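Local atomic coordinates of succinylglutamate desuccinylase/aspartoacylase (Ruegeria sp. TM1040, PDB entry 3NA6), a protein that probably hydrolyses the amide bond of an N-acylated amino acid, as a metallohydrolase of the succinylglutamate desuccinylase/aspartoacylase family. Residues Val43-Ala48 with Thr82-Ile87; Lys50-Thr55 with Phe236-Gly241; Ala68-Ala73 with Ile87-Asn92. All blocks are in the same frame, centred on the assembly; numbering follows the deposited sequence.

Contact 1: Val43-Ala48 with Thr82-Ile87; sequences VIQNGA and TGRLII. With CA (calcium ion), chain C.
The side-chain amide of Gln45 and the guanidinium of Arg84 meet obliquely, their planes 65° apart. Gln45 OE1 touches the chain leading to the guanidinium, 3.4 Å from Arg84 CD. One face of the guanidinium carries Ile86 CD1 of the same strand, 4.1 Å above the plane and offset toward the rim. The polar ends have their bonds outside the pair: Arg84 NE to Thr51 OG1 and NH1 to the carbonyl of Leu13, Gln45 NE2 to Asp16. With CG anti to the backbone N (chi1 180°), the Arg84 chain passes across Val43, CD lying 3.9 Å from Val43 CG1; the bend at chi3 then turns the guanidinium. The frame is an antiparallel ladder between strand 36-46 and strand 83-88, where the pairing in the large mixed sheet changes from antiparallel (36-46 with 83-88) to parallel (83-88 with 51-55). Val43-Ile86 and Gln45-Arg84 are non-hydrogen-bonded pairs; Ile44-Leu85 and Asn46-Gly83 are hydrogen-bonded, the shortest bond running from Leu85 N to Ile44 O at 2.7 Å. On the other face of the sheet Ile44 and Leu85 stand side by side, and Ile44 CD1 reaches Ile87 CD1 at 4.2 Å. Gly83 has backbone angles at which a CB would press on the preceding carbonyl. Past the ladder, Thr82 sets OG1 between its backbone N and carbonyl carbon (chi1 54°) and binds the calcium ion at 2.6 Å. Water 1, another ligand of the ion, donates to Ala48 O at 2.8 Å, linking the segment 43-48 to the metal.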
ATOM      1  N   VAL A  43     -26.564  21.565  16.952  1.00 22.65           N
ATOM      2  CA  VAL A  43     -27.060  22.952  17.010  1.00 21.51           C
ATOM      3  C   VAL A  43     -27.800  23.110  18.305  1.00 23.32           C
ATOM      4  O   VAL A  43     -28.652  22.260  18.655  1.00 22.37           O
ATOM      5  CB  VAL A  43     -27.981  23.313  15.849  1.00 24.08           C
ATOM      6  CG1 VAL A  43     -28.496  24.769  16.007  1.00 22.48           C
ATOM      7  CG2 VAL A  43     -27.242  23.098  14.525  1.00 19.66           C
ATOM      8  N   ILE A  44     -27.436  24.163  19.045  1.00 23.42           N
ATOM      9  CA  ILE A  44     -28.163  24.583  20.250  1.00 24.61           C
ATOM     10  C   ILE A  44     -28.586  26.054  20.094  1.00 23.39           C
ATOM     11  O   ILE A  44     -27.734  26.931  19.927  1.00 26.05           O
ATOM     12  CB  ILE A  44     -27.311  24.424  21.546  1.00 23.72           C
ATOM     13  CG1 ILE A  44     -26.734  23.004  21.640  1.00 27.36           C
ATOM     14  CG2 ILE A  44     -28.159  24.787  22.793  1.00 21.71           C
ATOM     15  CD1 ILE A  44     -25.714  22.796  22.785  1.00 24.60           C
ATOM     16  N   GLN A  45     -29.896  26.297  20.160  1.00 23.69           N
ATOM     17  CA  GLN A  45     -30.487  27.612  19.922  1.00 24.48           C
ATOM     18  C   GLN A  45     -31.587  27.921  20.936  1.00 26.24           C
ATOM     19  O   GLN A  45     -32.416  27.064  21.263  1.00 24.03           O
ATOM     20  CB  GLN A  45     -31.049  27.710  18.507  1.00 25.48           C
ATOM     21  CG  GLN A  45     -31.858  28.975  18.238  1.00 23.29           C
ATOM     22  CD  GLN A  45     -32.403  29.025  16.850  1.00 24.92           C
ATOM     23  OE1 GLN A  45     -31.647  29.066  15.867  1.00 25.44           O
ATOM     24  NE2 GLN A  45     -33.730  29.007  16.741  1.00 27.59           N
ATOM     25  N   ASN A  46     -31.583  29.150  21.437  1.00 25.58           N
ATOM     26  CA  ASN A  46     -32.528  29.561  22.460  1.00 25.49           C
ATOM     27  C   ASN A  46     -32.495  31.066  22.610  1.00 26.33           C
ATOM     28  O   ASN A  46     -31.421  31.656  22.653  1.00 27.67           O
ATOM     29  CB  ASN A  46     -32.180  28.904  23.784  1.00 25.84           C
ATOM     30  CG  ASN A  46     -33.187  29.219  24.891  1.00 27.20           C
ATOM     31  OD1 ASN A  46     -32.888  29.962  25.822  1.00 34.10           O
ATOM     32  ND2 ASN A  46     -34.384  28.673  24.772  1.00 22.35           N
ATOM     33  N   GLY A  47     -33.672  31.674  22.676  1.00 25.86           N
ATOM     34  CA  GLY A  47     -33.791  33.110  22.835  1.00 26.05           C
ATOM     35  C   GLY A  47     -33.138  33.932  21.750  1.00 25.42           C
ATOM     36  O   GLY A  47     -33.189  33.585  20.567  1.00 25.08           O
ATOM     37  N   ALA A  48     -32.509  35.031  22.164  1.00 27.00           N
ATOM     38  CA  ALA A  48     -31.999  36.018  21.239  1.00 25.90           C
ATOM     39  C   ALA A  48     -30.510  36.194  21.437  1.00 25.53           C
ATOM     40  O   ALA A  48     -30.026  36.345  22.574  1.00 27.41           O
ATOM     41  CB  ALA A  48     -32.741  37.342  21.446  1.00 24.83           C
ATOM     42  N   THR A  82     -28.275  32.002  24.980  1.00 27.27           N
ATOM     43  CA  THR A  82     -29.006  33.153  24.411  1.00 24.41           C
ATOM     44  C   THR A  82     -28.381  33.473  23.054  1.00 25.07           C
ATOM     45  O   THR A  82     -27.383  34.188  22.961  1.00 22.82           O
ATOM     46  CB  THR A  82     -28.946  34.373  25.334  1.00 28.56           C
ATOM     47  OG1 THR A  82     -27.578  34.670  25.642  1.00 25.99           O
ATOM     48  CG2 THR A  82     -29.742  34.101  26.657  1.00 25.26           C
ATOM     49  N   GLY A  83     -28.958  32.896  22.003  1.00 23.16           N
ATOM     50  CA  GLY A  83     -28.343  32.906  20.685  1.00 23.34           C
ATOM     51  C   GLY A  83     -28.329  31.481  20.148  1.00 22.12           C
ATOM     52  O   GLY A  83     -29.254  30.705  20.394  1.00 23.35           O
ATOM     53  N   ARG A  84     -27.266  31.163  19.426  1.00 21.17           N
ATOM     54  CA  ARG A  84     -27.127  29.880  18.765  1.00 22.13           C
ATOM     55  C   ARG A  84     -25.697  29.428  18.741  1.00 23.66           C
ATOM     56  O   ARG A  84     -24.790  30.194  18.385  1.00 20.98           O
ATOM     57  CB  ARG A  84     -27.645  29.959  17.348  1.00 21.87           C
ATOM     58  CG  ARG A  84     -27.518  28.622  16.577  1.00 21.63           C
ATOM     59  CD  ARG A  84     -28.341  28.603  15.313  1.00 19.24           C
ATOM     60  NE  ARG A  84     -28.075  29.768  14.465  1.00 21.03           N
ATOM     61  CZ  ARG A  84     -28.480  29.890  13.201  1.00 27.23           C
ATOM     62  NH1 ARG A  84     -29.152  28.920  12.589  1.00 26.56           N
ATOM     63  NH2 ARG A  84     -28.188  30.998  12.539  1.00 25.98           N
ATOM     64  N   LEU A  85     -25.498  28.163  19.094  1.00 24.29           N
ATOM     65  CA  LEU A  85     -24.222  27.484  18.880  1.00 21.12           C
ATOM     66  C   LEU A  85     -24.348  26.491  17.715  1.00 20.91           C
ATOM     67  O   LEU A  85     -25.201  25.647  17.744  1.00 21.87           O
ATOM     68  CB  LEU A  85     -23.810  26.751  20.167  1.00 20.82           C
ATOM     69  CG  LEU A  85     -23.661  27.596  21.435  1.00 18.61           C
ATOM     70  CD1 LEU A  85     -23.499  26.680  22.659  1.00 23.23           C
ATOM     71  CD2 LEU A  85     -22.483  28.573  21.319  1.00 16.82           C
ATOM     72  N   ILE A  86     -23.519  26.599  16.676  1.00 20.04           N
ATOM     73  CA  ILE A  86     -23.423  25.542  15.649  1.00 17.78           C
ATOM     74  C   ILE A  86     -22.051  24.890  15.874  1.00 19.75           C
ATOM     75  O   ILE A  86     -21.000  25.535  15.634  1.00 18.46           O
ATOM     76  CB  ILE A  86     -23.524  26.084  14.235  1.00 16.37           C
ATOM     77  CG1 ILE A  86     -24.864  26.792  14.048  1.00 21.48           C
ATOM     78  CG2 ILE A  86     -23.402  24.955  13.208  1.00 23.67           C
ATOM     79  CD1 ILE A  86     -24.991  27.607  12.750  1.00 18.18           C
ATOM     80  N   ILE A  87     -22.069  23.650  16.382  1.00 18.37           N
ATOM     81  CA  ILE A  87     -20.884  22.963  16.878  1.00 19.44           C
ATOM     82  C   ILE A  87     -20.516  21.801  15.932  1.00 20.58           C
ATOM     83  O   ILE A  87     -21.298  20.876  15.749  1.00 21.21           O
ATOM     84  CB  ILE A  87     -21.139  22.365  18.270  1.00 20.68           C
ATOM     85  CG1 ILE A  87     -21.746  23.423  19.206  1.00 21.19           C
ATOM     86  CG2 ILE A  87     -19.822  21.748  18.815  1.00 20.33           C
ATOM     87  CD1 ILE A  87     -22.109  22.926  20.632  1.00 18.22           C
TER
HETATM   88 CA    CA C 332     -26.879  37.134  25.995  1.00 50.64          CA
HETATM   89  O   HOH W   1     -27.619  37.339  23.490  1.00 21.13           O
HETATM   90  O   HOH W   2     -25.641  37.313  28.143  1.00 30.91           O
HETATM   91  O   HOH W   3     -25.970  39.456  25.480  1.00 34.30           O
HETATM   92  O   HOH W   4     -29.214  37.796  26.697  1.00 32.77           O

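Contact 2: Lys50-Thr55 with Phe236-Gly241; sequences KTALLT and FGILQG. With CA (calcium ion), chain C.
Ile238 meets strand 51-55 with the tip of its side chain: CD1 lies 3.5 Å from Ala52 CB and equally close to Lys50 O, while CG1 lies alongside that carbonyl. CG1 is anti to the carbonyl carbon of Ile238 (chi1 -56°) and chi2 is extended, which carries CD1 out to the strand. Lys50 supplies the second patch with its methylene chain, which passes the backbone carbonyl of Phe236 and crosses the Phe236 side chain at about a right angle; Lys50 CE is 3.5 Å from Phe236 O. No direct hydrogen bond joins the two segments. Instead water 5 bridges them, donating to Phe236 O at 2.7 Å and accepting from Lys50 N at 3.1 Å. An alanine in place of Ile238 would probably open a gap beside Ala52 and leave Ala52 CB without its apolar partner from the loop. The next shell fixes the shape of this loop. Gly237, with positive phi, ends helix 219-235 in a Schellman motif and turns its carbonyl to the calcium ion, 2.4 Å from Gly237 O. Thr82 OG1 and four waters are the other ligands, so the metal links the end of the helix to the residue just before strand 83-88. Ile238 also packs on Leu85 of that strand, which lies beside strand 51-55 in the sheet. On the other flank strand 140-143 brings Val140 against Lys50, Ala52 and Phe236, and helix 219-235 lies over the sheet with Leu233 on Ala52 and Leu229 on Leu54.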
ATOM      1  N   LYS A  50     -26.284  36.290  19.249  1.00 23.11           N
ATOM      2  CA  LYS A  50     -25.397  35.911  18.173  1.00 21.99           C
ATOM      3  C   LYS A  50     -25.444  34.408  17.897  1.00 22.81           C
ATOM      4  O   LYS A  50     -25.804  33.574  18.771  1.00 21.31           O
ATOM      5  CB  LYS A  50     -23.959  36.283  18.525  1.00 23.03           C
ATOM      6  CG  LYS A  50     -23.624  37.767  18.615  1.00 25.30           C
ATOM      7  CD  LYS A  50     -22.119  37.925  18.655  1.00 29.88           C
ATOM      8  CE  LYS A  50     -21.683  39.195  19.348  1.00 36.22           C
ATOM      9  NZ  LYS A  50     -21.742  40.376  18.484  1.00 30.52           N
ATOM     10  N   THR A  51     -25.078  34.070  16.658  1.00 21.65           N
ATOM     11  CA  THR A  51     -24.784  32.712  16.284  1.00 20.46           C
ATOM     12  C   THR A  51     -23.283  32.598  16.209  1.00 22.13           C
ATOM     13  O   THR A  51     -22.636  33.447  15.593  1.00 20.88           O
ATOM     14  CB  THR A  51     -25.376  32.349  14.917  1.00 22.95           C
ATOM     15  OG1 THR A  51     -26.812  32.348  14.999  1.00 22.01           O
ATOM     16  CG2 THR A  51     -24.830  30.943  14.455  1.00 19.91           C
ATOM     17  N   ALA A  52     -22.732  31.576  16.865  1.00 22.17           N
ATOM     18  CA  ALA A  52     -21.317  31.237  16.758  1.00 21.02           C
ATOM     19  C   ALA A  52     -21.180  29.901  16.045  1.00 22.22           C
ATOM     20  O   ALA A  52     -21.885  28.927  16.357  1.00 22.27           O
ATOM     21  CB  ALA A  52     -20.639  31.180  18.123  1.00 17.16           C
ATOM     22  N   LEU A  53     -20.255  29.876  15.085  1.00 22.59           N
ATOM     23  CA  LEU A  53     -19.855  28.678  14.393  1.00 21.87           C
ATOM     24  C   LEU A  53     -18.515  28.216  14.950  1.00 22.12           C
ATOM     25  O   LEU A  53     -17.488  28.907  14.844  1.00 22.33           O
ATOM     26  CB  LEU A  53     -19.776  28.927  12.896  1.00 23.25           C
ATOM     27  CG  LEU A  53     -19.471  27.716  11.984  1.00 22.54           C
ATOM     28  CD1 LEU A  53     -20.541  26.600  12.101  1.00 23.76           C
ATOM     29  CD2 LEU A  53     -19.324  28.187  10.534  1.00 20.67           C
ATOM     30  N   LEU A  54     -18.543  27.030  15.540  1.00 17.88           N
ATOM     31  CA  LEU A  54     -17.431  26.486  16.337  1.00 19.34           C
ATOM     32  C   LEU A  54     -16.904  25.214  15.677  1.00 18.68           C
ATOM     33  O   LEU A  54     -17.655  24.240  15.501  1.00 20.29           O
ATOM     34  CB  LEU A  54     -17.875  26.194  17.768  1.00 19.26           C
ATOM     35  CG  LEU A  54     -18.659  27.355  18.424  1.00 20.66           C
ATOM     36  CD1 LEU A  54     -19.333  26.897  19.659  1.00 18.27           C
ATOM     37  CD2 LEU A  54     -17.715  28.511  18.666  1.00 21.55           C
ATOM     38  N   THR A  55     -15.641  25.235  15.288  1.00 18.81           N
ATOM     39  CA  THR A  55     -15.061  24.086  14.611  1.00 18.43           C
ATOM     40  C   THR A  55     -13.788  23.597  15.290  1.00 19.50           C
ATOM     41  O   THR A  55     -12.986  24.400  15.782  1.00 19.22           O
ATOM     42  CB  THR A  55     -14.742  24.451  13.156  1.00 17.17           C
ATOM     43  OG1 THR A  55     -14.104  25.745  13.111  1.00 20.30           O
ATOM     44  CG2 THR A  55     -16.024  24.476  12.319  1.00 21.11           C
ATOM     45  N   PHE A 236     -19.157  36.906  23.646  1.00 22.10           N
ATOM     46  CA  PHE A 236     -20.114  37.056  22.545  1.00 24.60           C
ATOM     47  C   PHE A 236     -21.576  37.090  23.008  1.00 24.42           C
ATOM     48  O   PHE A 236     -22.490  37.214  22.177  1.00 25.81           O
ATOM     49  CB  PHE A 236     -19.944  35.919  21.514  1.00 20.53           C
ATOM     50  CG  PHE A 236     -18.592  35.897  20.806  1.00 28.67           C
ATOM     51  CD1 PHE A 236     -17.987  37.072  20.364  1.00 19.40           C
ATOM     52  CD2 PHE A 236     -17.967  34.689  20.533  1.00 27.04           C
ATOM     53  CE1 PHE A 236     -16.774  37.036  19.675  1.00 29.61           C
ATOM     54  CE2 PHE A 236     -16.743  34.659  19.845  1.00 29.90           C
ATOM     55  CZ  PHE A 236     -16.150  35.842  19.441  1.00 25.86           C
ATOM     56  N   GLY A 237     -21.798  36.947  24.310  1.00 25.23           N
ATOM     57  CA  GLY A 237     -23.122  37.048  24.881  1.00 26.10           C
ATOM     58  C   GLY A 237     -23.993  35.820  24.678  1.00 26.74           C
ATOM     59  O   GLY A 237     -25.194  35.867  24.915  1.00 24.08           O
ATOM     60  N   ILE A 238     -23.409  34.701  24.281  1.00 23.89           N
ATOM     61  CA  ILE A 238     -24.211  33.515  23.990  1.00 24.55           C
ATOM     62  C   ILE A 238     -24.409  32.640  25.231  1.00 26.61           C
ATOM     63  O   ILE A 238     -25.483  32.016  25.400  1.00 25.33           O
ATOM     64  CB  ILE A 238     -23.588  32.685  22.833  1.00 23.38           C
ATOM     65  CG1 ILE A 238     -23.413  33.577  21.587  1.00 24.75           C
ATOM     66  CG2 ILE A 238     -24.452  31.461  22.534  1.00 22.45           C
ATOM     67  CD1 ILE A 238     -22.723  32.921  20.335  1.00 22.47           C
ATOM     68  N   LEU A 239     -23.351  32.535  26.042  1.00 26.76           N
ATOM     69  CA  LEU A 239     -23.397  31.853  27.349  1.00 28.05           C
ATOM     70  C   LEU A 239     -23.283  32.944  28.402  1.00 29.78           C
ATOM     71  O   LEU A 239     -22.865  34.058  28.091  1.00 29.58           O
ATOM     72  CB  LEU A 239     -22.255  30.836  27.525  1.00 25.10           C
ATOM     73  CG  LEU A 239     -22.214  29.608  26.619  1.00 27.95           C
ATOM     74  CD1 LEU A 239     -21.022  28.650  26.931  1.00 24.31           C
ATOM     75  CD2 LEU A 239     -23.527  28.844  26.730  1.00 25.25           C
ATOM     76  N   GLN A 240     -23.705  32.656  29.630  1.00 30.05           N
ATOM     77  CA  GLN A 240     -23.663  33.670  30.692  1.00 32.25           C
ATOM     78  C   GLN A 240     -22.744  33.163  31.782  1.00 33.37           C
ATOM     79  O   GLN A 240     -22.426  31.978  31.815  1.00 33.75           O
ATOM     80  CB  GLN A 240     -25.072  33.980  31.215  1.00 33.41           C
ATOM     81  CG  GLN A 240     -25.991  34.613  30.073  1.00 44.52           C
ATOM     82  CD  GLN A 240     -26.781  33.539  29.306  1.00 52.72           C
ATOM     83  OE1 GLN A 240     -27.477  32.739  29.928  1.00 71.53           O
ATOM     84  NE2 GLN A 240     -26.668  33.509  27.975  1.00 48.13           N
ATOM     85  N   GLY A 241     -22.288  34.059  32.647  1.00 34.31           N
ATOM     86  CA  GLY A 241     -21.395  33.677  33.745  1.00 37.12           C
ATOM     87  C   GLY A 241     -20.200  34.605  33.805  1.00 36.76           C
ATOM     88  O   GLY A 241     -20.142  35.574  33.069  1.00 37.73           O
TER
HETATM   89 CA    CA C 332     -26.879  37.134  25.995  1.00 50.64          CA
HETATM   90  O   HOH W   5     -25.176  37.448  21.910  1.00 24.52           O
HETATM   91  O   HOH W   2     -25.641  37.313  28.143  1.00 30.91           O
HETATM   92  O   HOH W   3     -25.970  39.456  25.480  1.00 34.30           O
HETATM   93  O   HOH W   4     -29.214  37.796  26.697  1.00 32.77           O
HETATM   94  O   HOH W   1     -27.619  37.339  23.490  1.00 21.13           O

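Contact 3: Ala68-Ala73 with Ile87-Asn92; sequences ALQELA and IVPYFN
Gln70 and Tyr90 cross at about a right angle, the amide plane of Gln70 turned 78° from the phenol ring. Gln70 NE2 lies 3.0 Å from Tyr90 OH; each group has a hydrogen bond to the second subunit of the assembly, NE2 to Arg292 O and OH to Ser289 O of that subunit. The chain of Gln70 bends at chi2 (-75°), which folds the amide back across Pro89, with OE1 3.6 Å from Pro89 CG. Pro89 in turn puts CB over the centre of the Tyr90 ring, 4.1 Å above its plane. This is the helix-to-strand packing of a beta-alpha-beta unit, in which strand 51-55 leads through helix 64-75 to its parallel neighbour 83-88. Ile87 carries most of the apolar part, its two branches taking different places. CG2, anti to the backbone N, lies 3.9 Å from Leu69 CB; CD1, at the end of the other branch, fits between Leu72 CD2 at 3.7 Å and Ala73 CB at 3.9 Å. The Leu69 and Leu72 side chains lie at a slant to that of Ile87, and Leu69 CB also rests on Pro89 CB, 3.9 Å away.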
ATOM      1  N   ALA A  68     -12.939  19.877  23.581  1.00 22.22           N
ATOM      2  CA  ALA A  68     -13.735  20.980  24.132  1.00 21.78           C
ATOM      3  C   ALA A  68     -15.120  21.070  23.495  1.00 21.83           C
ATOM      4  O   ALA A  68     -16.131  21.332  24.188  1.00 22.24           O
ATOM      5  CB  ALA A  68     -12.977  22.328  23.979  1.00 21.84           C
ATOM      6  N   LEU A  69     -15.176  20.799  22.188  1.00 22.54           N
ATOM      7  CA  LEU A  69     -16.429  20.917  21.422  1.00 22.57           C
ATOM      8  C   LEU A  69     -17.329  19.719  21.632  1.00 21.96           C
ATOM      9  O   LEU A  69     -18.566  19.890  21.717  1.00 22.30           O
ATOM     10  CB  LEU A  69     -16.173  21.186  19.923  1.00 18.86           C
ATOM     11  CG  LEU A  69     -15.508  22.550  19.646  1.00 21.30           C
ATOM     12  CD1 LEU A  69     -15.017  22.723  18.185  1.00 18.19           C
ATOM     13  CD2 LEU A  69     -16.518  23.678  19.989  1.00 18.14           C
ATOM     14  N   GLN A  70     -16.754  18.518  21.761  1.00 21.45           N
ATOM     15  CA  GLN A  70     -17.611  17.377  22.072  1.00 22.01           C
ATOM     16  C   GLN A  70     -18.261  17.599  23.439  1.00 23.53           C
ATOM     17  O   GLN A  70     -19.448  17.346  23.596  1.00 23.94           O
ATOM     18  CB  GLN A  70     -16.876  16.035  22.075  1.00 22.22           C
ATOM     19  CG  GLN A  70     -16.623  15.445  20.716  1.00 20.45           C
ATOM     20  CD  GLN A  70     -17.908  14.851  20.083  1.00 28.04           C
ATOM     21  OE1 GLN A  70     -18.964  15.496  20.029  1.00 41.28           O
ATOM     22  NE2 GLN A  70     -17.805  13.651  19.595  1.00 33.76           N
ATOM     23  N   GLU A  71     -17.496  18.086  24.414  1.00 22.87           N
ATOM     24  CA  GLU A  71     -18.066  18.315  25.753  1.00 23.36           C
ATOM     25  C   GLU A  71     -19.132  19.412  25.702  1.00 22.97           C
ATOM     26  O   GLU A  71     -20.212  19.271  26.261  1.00 24.18           O
ATOM     27  CB  GLU A  71     -16.990  18.688  26.748  1.00 23.89           C
ATOM     28  CG  GLU A  71     -17.504  18.794  28.165  1.00 23.23           C
ATOM     29  CD  GLU A  71     -16.472  19.324  29.110  1.00 33.31           C
ATOM     30  OE1 GLU A  71     -15.599  18.552  29.558  1.00 36.42           O
ATOM     31  OE2 GLU A  71     -16.540  20.517  29.417  1.00 46.20           O
ATOM     32  N   LEU A  72     -18.836  20.490  24.995  1.00 23.36           N
ATOM     33  CA  LEU A  72     -19.814  21.559  24.814  1.00 21.00           C
ATOM     34  C   LEU A  72     -21.120  21.023  24.216  1.00 21.60           C
ATOM     35  O   LEU A  72     -22.197  21.319  24.720  1.00 22.50           O
ATOM     36  CB  LEU A  72     -19.256  22.693  23.928  1.00 20.44           C
ATOM     37  CG  LEU A  72     -20.105  23.983  23.966  1.00 21.44           C
ATOM     38  CD1 LEU A  72     -19.910  24.736  25.297  1.00 24.11           C
ATOM     39  CD2 LEU A  72     -19.786  24.862  22.795  1.00 23.66           C
ATOM     40  N   ALA A  73     -21.018  20.196  23.188  1.00 21.89           N
ATOM     41  CA  ALA A  73     -22.227  19.731  22.483  1.00 23.87           C
ATOM     42  C   ALA A  73     -23.045  18.786  23.375  1.00 26.09           C
ATOM     43  O   ALA A  73     -24.277  18.743  23.290  1.00 23.75           O
ATOM     44  CB  ALA A  73     -21.871  19.035  21.182  1.00 21.72           C
ATOM     45  N   ILE A  87     -22.069  23.650  16.382  1.00 18.37           N
ATOM     46  CA  ILE A  87     -20.884  22.963  16.878  1.00 19.44           C
ATOM     47  C   ILE A  87     -20.516  21.801  15.932  1.00 20.58           C
ATOM     48  O   ILE A  87     -21.298  20.876  15.749  1.00 21.21           O
ATOM     49  CB  ILE A  87     -21.139  22.365  18.270  1.00 20.68           C
ATOM     50  CG1 ILE A  87     -21.746  23.423  19.206  1.00 21.19           C
ATOM     51  CG2 ILE A  87     -19.822  21.748  18.815  1.00 20.33           C
ATOM     52  CD1 ILE A  87     -22.109  22.926  20.632  1.00 18.22           C
ATOM     53  N   VAL A  88     -19.321  21.860  15.364  1.00 22.39           N
ATOM     54  CA  VAL A  88     -18.786  20.828  14.451  1.00 21.81           C
ATOM     55  C   VAL A  88     -17.401  20.447  14.998  1.00 21.06           C
ATOM     56  O   VAL A  88     -16.396  21.062  14.656  1.00 18.29           O
ATOM     57  CB  VAL A  88     -18.662  21.405  13.036  1.00 20.72           C
ATOM     58  CG1 VAL A  88     -18.122  20.373  12.024  1.00 15.56           C
ATOM     59  CG2 VAL A  88     -20.022  21.961  12.568  1.00 18.38           C
ATOM     60  N   PRO A  89     -17.349  19.462  15.898  1.00 21.25           N
ATOM     61  CA  PRO A  89     -16.059  19.129  16.541  1.00 20.07           C
ATOM     62  C   PRO A  89     -15.020  18.566  15.586  1.00 20.26           C
ATOM     63  O   PRO A  89     -13.827  18.698  15.836  1.00 20.27           O
ATOM     64  CB  PRO A  89     -16.423  18.082  17.593  1.00 21.52           C
ATOM     65  CG  PRO A  89     -17.918  17.909  17.535  1.00 26.99           C
ATOM     66  CD  PRO A  89     -18.458  18.610  16.352  1.00 20.53           C
ATOM     67  N   TYR A  90     -15.488  17.914  14.524  1.00 21.05           N
ATOM     68  CA  TYR A  90     -14.627  17.283  13.541  1.00 20.58           C
ATOM     69  C   TYR A  90     -14.906  17.877  12.149  1.00 19.67           C
ATOM     70  O   TYR A  90     -15.704  17.374  11.391  1.00 22.40           O
ATOM     71  CB  TYR A  90     -14.841  15.773  13.554  1.00 21.64           C
ATOM     72  CG  TYR A  90     -14.909  15.102  14.893  1.00 21.86           C
ATOM     73  CD1 TYR A  90     -13.911  15.269  15.830  1.00 16.67           C
ATOM     74  CD2 TYR A  90     -15.946  14.220  15.191  1.00 23.71           C
ATOM     75  CE1 TYR A  90     -13.945  14.577  17.079  1.00 20.55           C
ATOM     76  CE2 TYR A  90     -15.999  13.527  16.405  1.00 20.15           C
ATOM     77  CZ  TYR A  90     -14.992  13.731  17.367  1.00 20.01           C
ATOM     78  OH  TYR A  90     -15.044  13.043  18.573  1.00 17.75           O
ATOM     79  N   PHE A  91     -14.251  18.992  11.856  1.00 20.03           N
ATOM     80  CA  PHE A  91     -14.504  19.820  10.683  1.00 19.41           C
ATOM     81  C   PHE A  91     -14.054  19.110   9.393  1.00 20.07           C
ATOM     82  O   PHE A  91     -14.854  18.875   8.506  1.00 18.88           O
ATOM     83  CB  PHE A  91     -13.767  21.124  10.932  1.00 22.09           C
ATOM     84  CG  PHE A  91     -14.036  22.255   9.956  1.00 21.64           C
ATOM     85  CD1 PHE A  91     -15.038  22.236   9.017  1.00 23.13           C
ATOM     86  CD2 PHE A  91     -13.241  23.387  10.054  1.00 21.66           C
ATOM     87  CE1 PHE A  91     -15.226  23.304   8.181  1.00 21.64           C
ATOM     88  CE2 PHE A  91     -13.438  24.474   9.226  1.00 25.67           C
ATOM     89  CZ  PHE A  91     -14.409  24.433   8.294  1.00 21.12           C
ATOM     90  N   ASN A  92     -12.786  18.755   9.266  1.00 22.09           N
ATOM     91  CA  ASN A  92     -12.403  17.856   8.172  1.00 20.83           C
ATOM     92  C   ASN A  92     -12.574  16.449   8.685  1.00 18.13           C
ATOM     93  O   ASN A  92     -11.601  15.761   9.042  1.00 18.34           O
ATOM     94  CB  ASN A  92     -10.983  18.074   7.672  1.00 20.08           C
ATOM     95  CG  ASN A  92     -10.719  17.323   6.389  1.00 29.71           C
ATOM     96  OD1 ASN A  92     -11.506  16.434   6.011  1.00 24.09           O
ATOM     97  ND2 ASN A  92      -9.661  17.708   5.673  1.00 20.99           N
TER

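In the fold
From the N terminus, strand 36-46 supplies the first half of contact 1 and residues 82-87 supply the second, closing a loop that holds strand 51-55 and helix 64-75. Strand 51-55 opens contact 2 inside that loop, but its partner 236-241 comes far later, so contacts 1 and 2 cross. Contact 3 starts from helix 64-75, closes a short loop at 87-92, crosses contact 1 and is nested within the long loop of contact 2. Contacts 1 and 3 share Ile87 and use strand 83-88 along its edge and its helix-covered face. Contacts 1 and 2 meet at the calcium ion, tying the start of an inner strand to the end of helix 219-235.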